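Local atomic coordinates of PBP domain-containing protein (Vibrio parahaemolyticus, PDB entry 3MUQ), a protein that is of uncharacterised function but, as a member of the periplasmic binding protein superfamily, probably captures a small ligand between two lobes. Residues V55-E66 with N196-N204. Residues are numbered along the deposited sequence; the frame is centred on the assembly and turned at random.
Sequences VDLVMTHAPKAE and NPYQVILVN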
loop_
_atom_site.group_PDB
_atom_site.type_symbol
_atom_site.label_atom_id
_atom_site.label_comp_id
_atom_site.label_asym_id
_atom_site.label_seq_id
_atom_site.Cartn_x
_atom_site.Cartn_y
_atom_site.Cartn_z
ATOM N N VAL A 55 20.889 4.213 13.220
ATOM C CA VAL A 55 20.065 3.106 12.748
ATOM C C VAL A 55 20.130 3.036 11.216
ATOM O O VAL A 55 20.664 3.944 10.570
ATOM C CB VAL A 55 18.587 3.268 13.176
ATOM C CG1 VAL A 55 18.436 3.220 14.703
ATOM C CG2 VAL A 55 18.001 4.557 12.602
ATOM N N ASP A 56 19.555 1.986 10.637
ATOM C CA ASP A 56 19.655 1.765 9.190
ATOM C C ASP A 56 18.470 2.286 8.399
ATOM O O ASP A 56 18.600 2.563 7.203
ATOM C CB ASP A 56 19.847 0.285 8.892
ATOM C CG ASP A 56 21.019 -0.305 9.651
ATOM O OD1 ASP A 56 22.129 0.254 9.544
ATOM O OD2 ASP A 56 20.830 -1.322 10.346
ATOM N N LEU A 57 17.313 2.377 9.049
ATOM C CA LEU A 57 16.136 2.961 8.419
ATOM C C LEU A 57 15.119 3.376 9.474
ATOM O O LEU A 57 15.225 2.984 10.641
ATOM C CB LEU A 57 15.516 2.001 7.389
ATOM C CG LEU A 57 14.630 0.839 7.877
ATOM C CD1 LEU A 57 13.957 0.148 6.682
ATOM C CD2 LEU A 57 15.427 -0.174 8.713
ATOM N N VAL A 58 14.131 4.169 9.062
ATOM C CA VAL A 58 13.117 4.664 9.978
ATOM C C VAL A 58 11.702 4.404 9.466
ATOM O O VAL A 58 11.458 4.326 8.256
ATOM C CB VAL A 58 13.254 6.191 10.238
ATOM C CG1 VAL A 58 14.630 6.543 10.815
ATOM C CG2 VAL A 58 12.994 6.954 8.962
HETATM N N MSE A 59 10.769 4.269 10.399
HETATM C CA MSE A 59 9.363 4.112 10.054
HETATM C C MSE A 59 8.549 5.042 10.931
HETATM O O MSE A 59 8.478 4.840 12.136
HETATM C CB MSE A 59 8.924 2.669 10.284
HETATM C CG MSE A 59 7.434 2.415 10.015
HETATM SE SE MSE A 59 6.908 0.585 10.467
HETATM C CE MSE A 59 8.089 -0.383 9.223
ATOM N N THR A 60 7.963 6.075 10.338
ATOM C CA THR A 60 7.163 7.028 11.088
ATOM C C THR A 60 5.872 7.342 10.319
ATOM O O THR A 60 5.662 6.860 9.197
ATOM C CB THR A 60 7.944 8.340 11.364
ATOM O OG1 THR A 60 8.403 8.892 10.128
ATOM C CG2 THR A 60 9.152 8.079 12.249
ATOM N N HIS A 61 5.007 8.144 10.925
ATOM C CA HIS A 61 3.766 8.550 10.283
ATOM C C HIS A 61 3.577 10.055 10.453
ATOM O O HIS A 61 2.575 10.503 11.015
ATOM C CB HIS A 61 2.585 7.756 10.856
ATOM C CG HIS A 61 2.537 7.739 12.354
ATOM N ND1 HIS A 61 3.220 6.811 13.110
ATOM C CD2 HIS A 61 1.886 8.535 13.236
ATOM C CE1 HIS A 61 2.996 7.037 14.393
ATOM N NE2 HIS A 61 2.189 8.076 14.497
ATOM N N ALA A 62 4.561 10.816 9.965
ATOM C CA ALA A 62 4.605 12.279 10.079
ATOM C C ALA A 62 5.138 12.864 8.779
ATOM O O ALA A 62 6.327 13.168 8.667
ATOM C CB ALA A 62 5.495 12.695 11.255
ATOM N N PRO A 63 4.249 13.015 7.779
ATOM C CA PRO A 63 4.602 13.456 6.423
ATOM C C PRO A 63 5.453 14.732 6.370
ATOM O O PRO A 63 6.357 14.820 5.540
ATOM C CB PRO A 63 3.233 13.703 5.764
ATOM C CG PRO A 63 2.286 12.809 6.496
ATOM C CD PRO A 63 2.804 12.720 7.916
ATOM N N LYS A 64 5.168 15.709 7.225
ATOM C CA LYS A 64 5.888 16.966 7.153
ATOM C C LYS A 64 7.315 16.763 7.638
ATOM O O LYS A 64 8.273 17.178 6.987
ATOM C CB LYS A 64 5.199 18.040 7.999
ATOM C CG LYS A 64 3.874 18.533 7.442
ATOM C CD LYS A 64 3.347 19.711 8.255
ATOM C CE LYS A 64 2.147 20.373 7.585
ATOM N NZ LYS A 64 0.949 19.496 7.598
ATOM N N ALA A 65 7.448 16.132 8.800
ATOM C CA ALA A 65 8.759 15.859 9.352
ATOM C C ALA A 65 9.568 14.969 8.387
ATOM O O ALA A 65 10.763 15.197 8.167
ATOM C CB ALA A 65 8.624 15.217 10.735
ATOM N N GLU A 66 8.907 13.980 7.784
ATOM C CA GLU A 66 9.577 13.091 6.832
ATOM C C GLU A 66 9.999 13.808 5.557
ATOM O O GLU A 66 10.991 13.430 4.927
ATOM C CB GLU A 66 8.688 11.893 6.474
ATOM C CG GLU A 66 8.346 10.999 7.666
ATOM C CD GLU A 66 7.027 10.268 7.475
ATOM O OE1 GLU A 66 6.415 10.417 6.385
ATOM O OE2 GLU A 66 6.602 9.555 8.417
ATOM N N ASN A 196 -3.435 8.629 9.232
ATOM C CA ASN A 196 -1.996 8.486 9.376
ATOM C C ASN A 196 -1.353 7.719 8.237
ATOM O O ASN A 196 -1.412 6.495 8.191
ATOM C CB ASN A 196 -1.653 7.810 10.700
ATOM C CG ASN A 196 -1.844 8.732 11.876
ATOM O OD1 ASN A 196 -1.023 9.622 12.119
ATOM N ND2 ASN A 196 -2.941 8.542 12.606
ATOM N N PRO A 197 -0.717 8.451 7.321
ATOM C CA PRO A 197 0.137 7.855 6.292
ATOM C C PRO A 197 1.466 7.427 6.929
ATOM O O PRO A 197 2.096 8.240 7.618
ATOM C CB PRO A 197 0.408 9.027 5.342
ATOM C CG PRO A 197 -0.233 10.259 5.978
ATOM C CD PRO A 197 -0.577 9.914 7.383
ATOM N N TYR A 198 1.875 6.184 6.704
ATOM C CA TYR A 198 3.141 5.672 7.216
ATOM C C TYR A 198 4.196 5.633 6.134
ATOM O O TYR A 198 3.926 5.199 5.019
ATOM C CB TYR A 198 2.971 4.248 7.743
ATOM C CG TYR A 198 2.371 4.191 9.124
ATOM C CD1 TYR A 198 1.053 4.558 9.335
ATOM C CD2 TYR A 198 3.125 3.781 10.219
ATOM C CE1 TYR A 198 0.497 4.528 10.593
ATOM C CE2 TYR A 198 2.573 3.739 11.484
ATOM C CZ TYR A 198 1.257 4.113 11.663
ATOM O OH TYR A 198 0.689 4.081 12.911
ATOM N N GLN A 199 5.408 6.062 6.468
ATOM C CA GLN A 199 6.527 5.900 5.556
ATOM C C GLN A 199 7.671 5.134 6.194
ATOM O O GLN A 199 7.949 5.260 7.398
ATOM C CB GLN A 199 7.076 7.249 5.084
ATOM C CG GLN A 199 6.225 7.969 4.080
ATOM C CD GLN A 199 7.035 8.953 3.262
ATOM O OE1 GLN A 199 7.465 8.649 2.149
ATOM N NE2 GLN A 199 7.256 10.134 3.815
ATOM N N VAL A 200 8.356 4.367 5.363
ATOM C CA VAL A 200 9.607 3.756 5.750
ATOM C C VAL A 200 10.661 4.408 4.868
ATOM O O VAL A 200 10.491 4.510 3.636
ATOM C CB VAL A 200 9.568 2.214 5.564
ATOM C CG1 VAL A 200 9.089 1.863 4.172
ATOM C CG2 VAL A 200 10.950 1.605 5.813
ATOM N N ILE A 201 11.729 4.888 5.501
ATOM C CA ILE A 201 12.768 5.628 4.795
ATOM C C ILE A 201 14.155 5.141 5.197
ATOM O O ILE A 201 14.471 5.021 6.387
ATOM C CB ILE A 201 12.664 7.136 5.102
ATOM C CG1 ILE A 201 11.215 7.598 4.936
ATOM C CG2 ILE A 201 13.628 7.946 4.216
ATOM C CD1 ILE A 201 10.970 9.041 5.383
ATOM N N LEU A 202 14.980 4.875 4.196
ATOM C CA LEU A 202 16.323 4.370 4.414
ATOM C C LEU A 202 17.279 5.487 4.816
ATOM O O LEU A 202 17.228 6.583 4.264
ATOM C CB LEU A 202 16.838 3.745 3.128
ATOM C CG LEU A 202 15.913 2.687 2.537
ATOM C CD1 LEU A 202 16.550 2.119 1.260
ATOM C CD2 LEU A 202 15.642 1.598 3.569
ATOM N N VAL A 203 18.177 5.194 5.747
ATOM C CA VAL A 203 19.231 6.143 6.056
ATOM C C VAL A 203 20.166 6.259 4.852
ATOM O O VAL A 203 20.558 5.256 4.254
ATOM C CB VAL A 203 19.980 5.763 7.346
ATOM C CG1 VAL A 203 21.225 6.642 7.532
ATOM C CG2 VAL A 203 19.000 5.833 8.564
ATOM N N ASN A 204 20.495 7.490 4.477
ATOM C CA ASN A 204 21.286 7.729 3.274
ATOM C C ASN A 204 22.687 7.094 3.352
ATOM O O ASN A 204 23.513 7.511 4.155
ATOM C CB ASN A 204 21.396 9.228 3.047
ATOM C CG ASN A 204 22.078 9.573 1.732
ATOM O OD1 ASN A 204 22.707 8.723 1.087
ATOM N ND2 ASN A 204 21.949 10.832 1.324
HETATM O O HOH W 1 19.990 2.535 4.715
HETATM O O HOH W 2 4.009 9.703 5.879
#
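Val58 and Ile201 sit opposite each other as a hydrogen-bonded antiparallel pair, each N-H given to the other's carbonyl, and Thr60 with Gln199 repeats the pattern two residues on. The face that carries Leu57, Met59, Val200 and Leu202 is buried and tight. Here Leu57 CD1 comes to 3.5 Å from Val200 CG2, tighter than a usual carbon contact, while Leu202 CD2 touches Leu57 CD1 too; the helix 213-224 covers Leu202 and selenomethionine Met59. On the opposite face, with Thr60 and Gln199, Glu66 reaches back from the first turn of the helix 63-71. Gln199 NE2 gives Glu66 OE1 a nearly straight bond of 2.7 Å (169°), in the plane of the amide but from above that of the carboxylate. Glu66 OE2 accepts from Thr60 OG1 at 2.6 Å and from Ala62 N at 2.9 Å, so a single carboxylate ties the helix start to both strands. Strand 57-60 lies between parallel strand 6-12 and antiparallel strand 195-203, an arrangement consistent with the mixed sheet of one lobe of a periplasmic binding protein. Toward His61 the contact comes to the partly exposed end of the strand pair. His61 has chi1 at 49°, its CG between backbone N and carbonyl carbon, which lays the imidazole alongside the Tyr198 ring, their planes 36° apart. His61 CB stands over the centre of the Tyr198 phenol face, 3.7 Å from its centroid. Farther out, exposed Pro63 meets Pro197 CG to CG at 3.6 Å, and a water bridges Glu66 OE1 to Pro197 O.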